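Local coordinates for oxidase (Sinorhizobium meliloti, PDB 4FFU), which is of unproven function, a MaoC-like, NodN-related protein loosely assigned monoamine oxidase activity, in a family whose hot-dog fold often serves enoyl-thioester hydratases, at residues 92-97 with 121-126; 107-112 with 162-167; 127-132 with 144-149. All blocks are in the same frame, centred on the assembly; numbering follows the deposited sequence.

Contact 1 of 3, residues 92-97 with 121-126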
loop_
_atom_site.group_PDB
_atom_site.type_symbol
_atom_site.label_atom_id
_atom_site.label_comp_id
_atom_site.label_asym_id
_atom_site.label_seq_id
_atom_site.Cartn_x
_atom_site.Cartn_y
_atom_site.Cartn_z
ATOM N N VAL I 92 0.284 -12.376 14.798
ATOM C CA VAL I 92 -1.136 -12.665 15.002
ATOM C C VAL I 92 -1.850 -12.905 13.672
ATOM O O VAL I 92 -2.659 -13.839 13.536
ATOM C CB VAL I 92 -1.824 -11.504 15.802
ATOM C CG1 VAL I 92 -3.350 -11.621 15.748
ATOM C CG2 VAL I 92 -1.301 -11.494 17.238
ATOM N N GLY I 93 -1.534 -12.081 12.670
ATOM C CA GLY I 93 -2.153 -12.216 11.357
ATOM C C GLY I 93 -1.910 -13.575 10.729
ATOM O O GLY I 93 -2.800 -14.099 10.070
ATOM N N LEU I 94 -0.709 -14.136 10.924
ATOM C CA LEU I 94 -0.396 -15.472 10.405
ATOM C C LEU I 94 -1.375 -16.533 10.902
ATOM O O LEU I 94 -1.596 -17.542 10.226
ATOM C CB LEU I 94 1.034 -15.887 10.780
ATOM C CG LEU I 94 2.121 -15.187 9.966
ATOM C CD1 LEU I 94 3.450 -15.436 10.665
ATOM C CD2 LEU I 94 2.131 -15.723 8.549
ATOM N N THR I 95 -1.949 -16.309 12.087
ATOM C CA THR I 95 -2.940 -17.268 12.676
ATOM C C THR I 95 -4.384 -17.130 12.113
ATOM O O THR I 95 -5.286 -17.923 12.467
ATOM C CB THR I 95 -3.021 -17.158 14.219
ATOM O OG1 THR I 95 -3.755 -15.976 14.596
ATOM C CG2 THR I 95 -1.627 -17.112 14.849
ATOM N N ALA I 96 -4.604 -16.127 11.261
ATOM C CA ALA I 96 -5.969 -15.771 10.859
ATOM C C ALA I 96 -6.386 -16.584 9.642
ATOM O O ALA I 96 -6.727 -16.018 8.613
ATOM C CB ALA I 96 -6.055 -14.288 10.541
ATOM N N SER I 97 -6.334 -17.907 9.738
ATOM C CA SER I 97 -6.680 -18.745 8.592
ATOM C C SER I 97 -7.987 -19.433 8.883
ATOM O O SER I 97 -8.913 -19.421 8.062
ATOM C CB SER I 97 -5.595 -19.779 8.317
ATOM O OG SER I 97 -5.320 -20.496 9.503
ATOM N N ASP I 121 14.585 -12.069 8.005
ATOM C CA ASP I 121 14.137 -13.090 8.955
ATOM C C ASP I 121 12.798 -13.648 8.498
ATOM O O ASP I 121 11.967 -12.924 7.916
ATOM C CB ASP I 121 14.002 -12.508 10.381
ATOM C CG ASP I 121 15.374 -12.250 11.070
ATOM O OD1 ASP I 121 16.430 -12.624 10.515
ATOM O OD2 ASP I 121 15.375 -11.635 12.171
ATOM N N THR I 122 12.568 -14.921 8.793
ATOM C CA THR I 122 11.315 -15.559 8.456
ATOM C C THR I 122 10.654 -15.983 9.763
ATOM O O THR I 122 11.309 -16.568 10.620
ATOM C CB THR I 122 11.558 -16.769 7.523
ATOM O OG1 THR I 122 12.171 -16.299 6.326
ATOM C CG2 THR I 122 10.228 -17.475 7.157
ATOM N N ILE I 123 9.381 -15.642 9.925
ATOM C CA ILE I 123 8.641 -15.975 11.142
ATOM C C ILE I 123 7.460 -16.918 10.925
ATOM O O ILE I 123 6.848 -16.930 9.844
ATOM C CB ILE I 123 8.175 -14.727 11.946
ATOM C CG1 ILE I 123 7.238 -13.837 11.113
ATOM C CG2 ILE I 123 9.397 -13.972 12.444
ATOM C CD1 ILE I 123 6.462 -12.773 11.902
ATOM N N ARG I 124 7.176 -17.714 11.957
ATOM C CA ARG I 124 5.984 -18.570 12.020
ATOM C C ARG I 124 5.421 -18.388 13.404
ATOM O O ARG I 124 6.137 -17.989 14.327
ATOM C CB ARG I 124 6.363 -20.047 11.865
ATOM C CG ARG I 124 6.908 -20.430 10.502
ATOM C CD ARG I 124 7.751 -21.693 10.625
ATOM N NE ARG I 124 9.010 -21.409 11.327
ATOM C CZ ARG I 124 9.788 -22.310 11.931
ATOM N NH1 ARG I 124 9.453 -23.602 11.945
ATOM N NH2 ARG I 124 10.908 -21.912 12.533
ATOM N N THR I 125 4.132 -18.660 13.570
ATOM C CA THR I 125 3.526 -18.514 14.898
ATOM C C THR I 125 3.035 -19.858 15.395
ATOM O O THR I 125 2.357 -20.583 14.671
ATOM C CB THR I 125 2.379 -17.504 14.903
ATOM O OG1 THR I 125 2.895 -16.237 14.450
ATOM C CG2 THR I 125 1.833 -17.327 16.340
ATOM N N ARG I 126 3.423 -20.194 16.625
ATOM C CA ARG I 126 2.912 -21.398 17.279
ATOM C C ARG I 126 1.809 -20.987 18.240
ATOM O O ARG I 126 1.987 -20.049 19.031
ATOM C CB ARG I 126 4.036 -22.117 18.052
ATOM C CG ARG I 126 3.591 -23.446 18.667
ATOM C CD ARG I 126 4.797 -24.282 19.080
ATOM N NE ARG I 126 5.556 -23.533 20.076
ATOM C CZ ARG I 126 6.880 -23.497 20.145
ATOM N NH1 ARG I 126 7.607 -24.171 19.265
ATOM N NH2 ARG I 126 7.475 -22.770 21.089
#
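Leu94, in the turn from Gly93 to Ala96, lays its CD1 methyl against the backbone of strand 122-134, and that methyl does nearly all the touching. Leu94 CD1 lies 3.8 Å from Ile123 O. On the hydrocarbon side, Leu94 CD1 is 4.1 Å from Ile123 CG1. CD1 stands anti to CA (chi2 167°), which carries it out towards Ile123. A branched apolar residue suits this place, since a methyl can lie against both hydrocarbon and peptide without asking for a polar mate. Thr125 meets the turn with both of its branches. Thr125 CG2 packs 3.8 Å from Thr95 CG2, methyl against methyl, while OG1 lies beside Leu94 and spends its hydrogen bond on Gly91 O, just before the turn, so that this buried hydroxyl is satisfied. Thr95 divides its branches in the same way: with chi1 at 76°, Thr95 OG1 turns back to Val92 O, at 2.6 Å in the carbonyl plane, and CG2 is left to face Thr125. Val92 O also accepts from Thr95 N, so one carbonyl grips both the amide and the hydroxyl of Thr95. Threonine fits both positions because it offers a hydroxyl to a backbone carbonyl (Val92 O or Gly91 O) and a methyl to its neighbour. Residues Gly93 to Ala96 form a type I turn in the region of helix 84-93. Strand 122-134, which receives it, runs between strand 39-46, where Leu94 also touches Thr42 and Arg45, and strand 141-151, where Ile123 and Thr125 rest on Val150.

Contact 2 of 3, residues 107-112 with 162-167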
loop_
_atom_site.group_PDB
_atom_site.type_symbol
_atom_site.label_atom_id
_atom_site.label_comp_id
_atom_site.label_asym_id
_atom_site.label_seq_id
_atom_site.Cartn_x
_atom_site.Cartn_y
_atom_site.Cartn_z
ATOM N N GLY I 107 -8.497 -9.546 24.565
ATOM C CA GLY I 107 -7.229 -8.813 24.692
ATOM C C GLY I 107 -6.071 -9.773 24.810
ATOM O O GLY I 107 -6.218 -10.964 24.503
ATOM N N TYR I 108 -4.925 -9.261 25.249
ATOM C CA TYR I 108 -3.710 -10.070 25.385
ATOM C C TYR I 108 -3.055 -9.742 26.718
ATOM O O TYR I 108 -3.084 -8.583 27.161
ATOM C CB TYR I 108 -2.698 -9.763 24.280
ATOM C CG TYR I 108 -3.098 -10.244 22.897
ATOM C CD1 TYR I 108 -4.017 -9.532 22.140
ATOM C CD2 TYR I 108 -2.526 -11.406 22.347
ATOM C CE1 TYR I 108 -4.400 -9.969 20.873
ATOM C CE2 TYR I 108 -2.887 -11.840 21.083
ATOM C CZ TYR I 108 -3.816 -11.117 20.355
ATOM O OH TYR I 108 -4.200 -11.546 19.108
ATOM N N ASP I 109 -2.468 -10.756 27.338
ATOM C CA ASP I 109 -1.637 -10.567 28.530
ATOM C C ASP I 109 -0.191 -10.889 28.189
ATOM O O ASP I 109 0.078 -11.678 27.268
ATOM C CB ASP I 109 -2.101 -11.495 29.661
ATOM C CG ASP I 109 -3.292 -10.960 30.435
ATOM O OD1 ASP I 109 -3.654 -9.767 30.327
ATOM O OD2 ASP I 109 -3.869 -11.763 31.201
ATOM N N ARG I 110 0.739 -10.270 28.919
ATOM C CA ARG I 110 2.162 -10.642 28.856
ATOM C C ARG I 110 2.742 -10.651 27.445
ATOM O O ARG I 110 3.402 -11.599 27.035
ATOM C CB ARG I 110 2.406 -11.990 29.568
ATOM C CG ARG I 110 2.396 -11.822 31.073
ATOM C CD ARG I 110 2.280 -13.142 31.834
ATOM N NE ARG I 110 1.171 -12.972 32.771
ATOM C CZ ARG I 110 -0.088 -13.323 32.501
ATOM N NH1 ARG I 110 -1.053 -13.095 33.386
ATOM N NH2 ARG I 110 -0.382 -13.923 31.350
ATOM N N LEU I 111 2.452 -9.592 26.684
ATOM C CA LEU I 111 3.092 -9.402 25.379
ATOM C C LEU I 111 4.568 -9.045 25.646
ATOM O O LEU I 111 4.850 -8.048 26.328
ATOM C CB LEU I 111 2.379 -8.270 24.598
ATOM C CG LEU I 111 3.044 -7.757 23.308
ATOM C CD1 LEU I 111 3.478 -8.884 22.376
ATOM C CD2 LEU I 111 2.134 -6.743 22.587
ATOM N N ARG I 112 5.490 -9.845 25.116
ATOM C CA ARG I 112 6.907 -9.662 25.368
ATOM C C ARG I 112 7.684 -9.637 24.066
ATOM O O ARG I 112 7.482 -10.490 23.184
ATOM C CB ARG I 112 7.458 -10.797 26.274
ATOM C CG ARG I 112 6.768 -10.888 27.647
ATOM C CD ARG I 112 7.136 -9.702 28.532
ATOM N NE ARG I 112 6.476 -9.721 29.842
ATOM C CZ ARG I 112 5.367 -9.054 30.164
ATOM N NH1 ARG I 112 4.729 -8.296 29.274
ATOM N NH2 ARG I 112 4.890 -9.146 31.413
ATOM N N ASP I 162 -0.094 -13.910 25.517
ATOM C CA ASP I 162 -1.244 -14.750 25.858
ATOM C C ASP I 162 -2.529 -14.123 25.353
ATOM O O ASP I 162 -2.939 -13.058 25.834
ATOM C CB ASP I 162 -1.330 -14.941 27.377
ATOM C CG ASP I 162 -0.164 -15.737 27.936
ATOM O OD1 ASP I 162 0.465 -16.491 27.171
ATOM O OD2 ASP I 162 0.137 -15.569 29.146
ATOM N N HIS I 163 -3.152 -14.751 24.361
ATOM C CA HIS I 163 -4.375 -14.218 23.760
ATOM C C HIS I 163 -5.578 -14.726 24.548
ATOM O O HIS I 163 -5.757 -15.943 24.728
ATOM C CB HIS I 163 -4.455 -14.651 22.298
ATOM C CG HIS I 163 -5.562 -14.008 21.531
ATOM N ND1 HIS I 163 -5.982 -14.485 20.310
ATOM C CD2 HIS I 163 -6.309 -12.907 21.787
ATOM C CE1 HIS I 163 -6.949 -13.709 19.847
ATOM N NE2 HIS I 163 -7.165 -12.745 20.725
ATOM N N ILE I 164 -6.382 -13.789 25.039
ATOM C CA ILE I 164 -7.552 -14.120 25.817
ATOM C C ILE I 164 -8.794 -14.094 24.935
ATOM O O ILE I 164 -9.160 -13.051 24.362
ATOM C CB ILE I 164 -7.774 -13.144 27.003
ATOM C CG1 ILE I 164 -6.539 -13.092 27.904
ATOM C CG2 ILE I 164 -8.998 -13.578 27.798
ATOM C CD1 ILE I 164 -6.507 -11.857 28.779
ATOM N N LEU I 165 -9.454 -15.241 24.865
ATOM C CA LEU I 165 -10.680 -15.400 24.102
ATOM C C LEU I 165 -11.866 -15.619 25.024
ATOM O O LEU I 165 -11.763 -16.334 26.032
ATOM C CB LEU I 165 -10.558 -16.636 23.191
ATOM C CG LEU I 165 -9.460 -16.653 22.147
ATOM C CD1 LEU I 165 -9.512 -17.984 21.396
ATOM C CD2 LEU I 165 -9.657 -15.455 21.204
ATOM N N ILE I 166 -12.992 -14.990 24.697
ATOM C CA ILE I 166 -14.251 -15.287 25.382
ATOM C C ILE I 166 -15.040 -16.168 24.413
ATOM O O ILE I 166 -15.414 -15.715 23.312
ATOM C CB ILE I 166 -15.037 -14.009 25.734
ATOM C CG1 ILE I 166 -14.243 -13.160 26.734
ATOM C CG2 ILE I 166 -16.430 -14.342 26.297
ATOM C CD1 ILE I 166 -14.936 -11.865 27.100
ATOM N N VAL I 167 -15.255 -17.424 24.803
ATOM C CA VAL I 167 -15.789 -18.435 23.892
ATOM C C VAL I 167 -17.177 -18.889 24.365
ATOM O O VAL I 167 -17.348 -19.267 25.518
ATOM C CB VAL I 167 -14.852 -19.659 23.766
ATOM C CG1 VAL I 167 -15.369 -20.609 22.685
ATOM C CG2 VAL I 167 -13.418 -19.211 23.453
#
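The rings of Tyr108 and His163 lie almost parallel, with planes 5° apart and centroids separated by 4.2 Å, in an offset stack. His163 CD2 sits over the rim of the tyrosine ring, 3.4 Å from Tyr108 CZ, and in return the phenol oxygen comes over the centre of the imidazole. On the opposite face of the imidazole lies the CD2 methyl of Leu165, while Gly107 O approaches its edge near the ring plane, 3.3 Å from His163 CD2. CG of His163 stands anti to the backbone N, which lays the imidazole over the face of the Tyr108 ring, and NE2 is hydrogen-bonded to Ser105 OG. Histidine therefore serves both as a flat stacking surface and as a polar anchor. The two residues form a non-hydrogen-bonded antiparallel pair, with hydrogen-bonded pairs on either side: Ile164 N gives to Gly107 O, and Asp109 and Asp162 exchange two bonds, N to O each way. The chain turns a corner at Asp109, and Arg110, next to it, has a left-handed backbone conformation. Arg110 NH2 meets Asp162 OD2 at 2.8 Å, a salt bridge whose hydrogen bond is weak and bent (122°), with guanidinium and carboxylate planes 48° apart. Asp162 OD1 turns to Arg147 instead, so two arginines probably balance this carboxylate. Asp109 OD1 pairs with Arg112 of the second subunit, and Asp109 OD2 rests 3.6 Å from Ile164 CD1. Phe88 of helix 84-93 meets Tyr108 edge-to-face. Strand 157-168 is flanked by strands 141-151 and 103-113, and from the latter the sheet runs on antiparallel into the second subunit.

Contact 3 of 3, residues 127-132 with 144-149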
loop_
_atom_site.group_PDB
_atom_site.type_symbol
_atom_site.label_atom_id
_atom_site.label_comp_id
_atom_site.label_asym_id
_atom_site.label_seq_id
_atom_site.Cartn_x
_atom_site.Cartn_y
_atom_site.Cartn_z
ATOM N N VAL I 127 0.667 -21.671 18.181
ATOM C CA VAL I 127 -0.451 -21.296 19.049
ATOM C C VAL I 127 -0.812 -22.506 19.895
ATOM O O VAL I 127 -1.082 -23.556 19.341
ATOM C CB VAL I 127 -1.687 -20.835 18.243
ATOM C CG1 VAL I 127 -2.809 -20.461 19.196
ATOM C CG2 VAL I 127 -1.338 -19.617 17.383
ATOM N N THR I 128 -0.779 -22.356 21.223
ATOM C CA THR I 128 -1.025 -23.478 22.133
ATOM C C THR I 128 -2.207 -23.118 23.025
ATOM O O THR I 128 -2.234 -22.020 23.592
ATOM C CB THR I 128 0.208 -23.766 23.031
ATOM O OG1 THR I 128 1.363 -24.013 22.217
ATOM C CG2 THR I 128 -0.029 -25.029 23.941
ATOM N N ILE I 129 -3.173 -24.028 23.172
ATOM C CA ILE I 129 -4.271 -23.795 24.109
ATOM C C ILE I 129 -3.694 -23.984 25.508
ATOM O O ILE I 129 -3.208 -25.070 25.851
ATOM C CB ILE I 129 -5.506 -24.716 23.877
ATOM C CG1 ILE I 129 -5.992 -24.674 22.419
ATOM C CG2 ILE I 129 -6.629 -24.371 24.850
ATOM C CD1 ILE I 129 -6.304 -23.311 21.858
ATOM N N ALA I 130 -3.717 -22.914 26.303
ATOM C CA ALA I 130 -2.986 -22.914 27.563
ATOM C C ALA I 130 -3.869 -23.115 28.768
ATOM O O ALA I 130 -3.485 -23.843 29.688
ATOM C CB ALA I 130 -2.185 -21.638 27.733
ATOM N N ALA I 131 -5.008 -22.432 28.808
ATOM C CA ALA I 131 -5.878 -22.433 30.010
ATOM C C ALA I 131 -7.340 -22.187 29.650
ATOM O O ALA I 131 -7.640 -21.531 28.632
ATOM C CB ALA I 131 -5.417 -21.403 31.031
ATOM N N LYS I 132 -8.239 -22.708 30.485
ATOM C CA LYS I 132 -9.677 -22.585 30.281
ATOM C C LYS I 132 -10.313 -22.300 31.630
ATOM O O LYS I 132 -10.081 -23.041 32.597
ATOM C CB LYS I 132 -10.253 -23.877 29.696
ATOM C CG LYS I 132 -9.772 -24.210 28.290
ATOM C CD LYS I 132 -10.239 -25.592 27.848
ATOM C CE LYS I 132 -11.740 -25.578 27.611
ATOM N NZ LYS I 132 -12.286 -26.947 27.402
ATOM N N VAL I 144 -10.778 -18.737 27.300
ATOM C CA VAL I 144 -9.698 -19.612 26.822
ATOM C C VAL I 144 -8.455 -18.752 26.569
ATOM O O VAL I 144 -8.537 -17.727 25.896
ATOM C CB VAL I 144 -10.092 -20.349 25.523
ATOM C CG1 VAL I 144 -8.956 -21.242 25.036
ATOM C CG2 VAL I 144 -11.364 -21.168 25.729
ATOM N N VAL I 145 -7.317 -19.159 27.131
ATOM C CA VAL I 145 -6.053 -18.478 26.832
ATOM C C VAL I 145 -5.290 -19.268 25.768
ATOM O O VAL I 145 -4.978 -20.447 25.961
ATOM C CB VAL I 145 -5.179 -18.320 28.075
ATOM C CG1 VAL I 145 -3.811 -17.727 27.699
ATOM C CG2 VAL I 145 -5.901 -17.486 29.135
ATOM N N GLU I 146 -4.998 -18.607 24.651
ATOM C CA GLU I 146 -4.101 -19.151 23.624
ATOM C C GLU I 146 -2.723 -18.478 23.719
ATOM O O GLU I 146 -2.578 -17.274 23.466
ATOM C CB GLU I 146 -4.679 -18.909 22.234
ATOM C CG GLU I 146 -5.998 -19.619 21.985
ATOM C CD GLU I 146 -6.371 -19.662 20.518
ATOM O OE1 GLU I 146 -6.159 -18.663 19.797
ATOM O OE2 GLU I 146 -6.900 -20.705 20.093
ATOM N N ARG I 147 -1.711 -19.264 24.058
ATOM C CA ARG I 147 -0.349 -18.774 24.104
ATOM C C ARG I 147 0.161 -18.667 22.675
ATOM O O ARG I 147 0.130 -19.665 21.941
ATOM C CB ARG I 147 0.524 -19.735 24.906
ATOM C CG ARG I 147 1.995 -19.343 24.908
ATOM C CD ARG I 147 2.396 -18.799 26.265
ATOM N NE ARG I 147 3.830 -18.493 26.361
ATOM C CZ ARG I 147 4.318 -17.278 26.624
ATOM N NH1 ARG I 147 3.488 -16.249 26.813
ATOM N NH2 ARG I 147 5.639 -17.103 26.714
ATOM N N CYS I 148 0.620 -17.477 22.272
ATOM C CA CYS I 148 1.132 -17.276 20.921
ATOM C C CYS I 148 2.632 -17.058 21.014
ATOM O O CYS I 148 3.083 -16.207 21.766
ATOM C CB CYS I 148 0.467 -16.074 20.244
ATOM S SG CYS I 148 -1.322 -16.300 20.034
ATOM N N GLU I 149 3.394 -17.832 20.252
ATOM C CA GLU I 149 4.822 -17.669 20.198
ATOM C C GLU I 149 5.242 -17.514 18.760
ATOM O O GLU I 149 5.053 -18.445 17.955
ATOM C CB GLU I 149 5.529 -18.887 20.783
ATOM C CG GLU I 149 5.268 -19.100 22.253
ATOM C CD GLU I 149 5.829 -20.420 22.708
ATOM O OE1 GLU I 149 5.171 -21.449 22.466
ATOM O OE2 GLU I 149 6.934 -20.428 23.288
HETATM O O HOH W 1 2.540 -21.586 21.812
#
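Ala130 and Ala131 both face the single residue Val145, a classic beta bulge that interrupts the hairpin of strands 122-134 and 141-151. Both amides turn to one carbonyl: Ala130 N lies 2.8 Å from Val145 O, Ala131 N makes only a weak bond at 3.5 Å, and Val145 N returns a bond to Ala131 O. The extra residue is accommodated by Ala130, whose backbone (psi -44°) leaves the extended range, and the small alanine keeps its CB close to the facing strand, 4.2 Å from Val145 CG1. Before the bulge, Thr128 and Arg147 exchange two backbone bonds. Glu146 lies on the other face among apolar neighbours. It runs beside Ile129, pointing the same way, and Val127 CG1 crosses the end of Glu146, 3.8 Å from Glu146 OE1. Glu146 CG anti to the carbonyl carbon (chi1 -63°) and an extended chain bring the carboxylate against these methyls, with Glu146 OE2 only 3.2 Å from Ile129 CD1, while Arg40 is a long, weak ion partner for OE1. With an alanine here, Ile129 CD1 and Val127 CG1 would probably lose the chain they pack on, and Arg40 its distant counter-charge. Further along that face, Ile129 CG2 rests on Val144 CG1, and the beta-branched residues suit the extended strands. Lys132 leads away to Tyr34 O and the ring of Tyr31. On the Thr128 face, a water hydrogen-bonds to Thr128 OG1 at 2.7 Å and lies equally near Glu149 OE1.

All three contacts reach one antiparallel sheet, whose order is 39-46, 122-134, 141-151, 157-168, 103-113. Contacts 2 and 3 are the closest, with centres about 8 Å apart: His163 N probably bonds to Glu146 O at 2.7 Å, joining the hairpin to the strand paired with 107-112. Contact 1 lies about 15 Å from contact 3, centre to centre, and shares strand 122-134 with it; Arg126 NH2 bridges to Glu149 OE1 at 3.0 Å. Contacts 1 and 2, about 16 Å apart between centres, meet where Val92 CG2 packs 3.4 Å from Tyr108 OH, and both touch the second subunit. Contact 3 touches no other chain of the assembly.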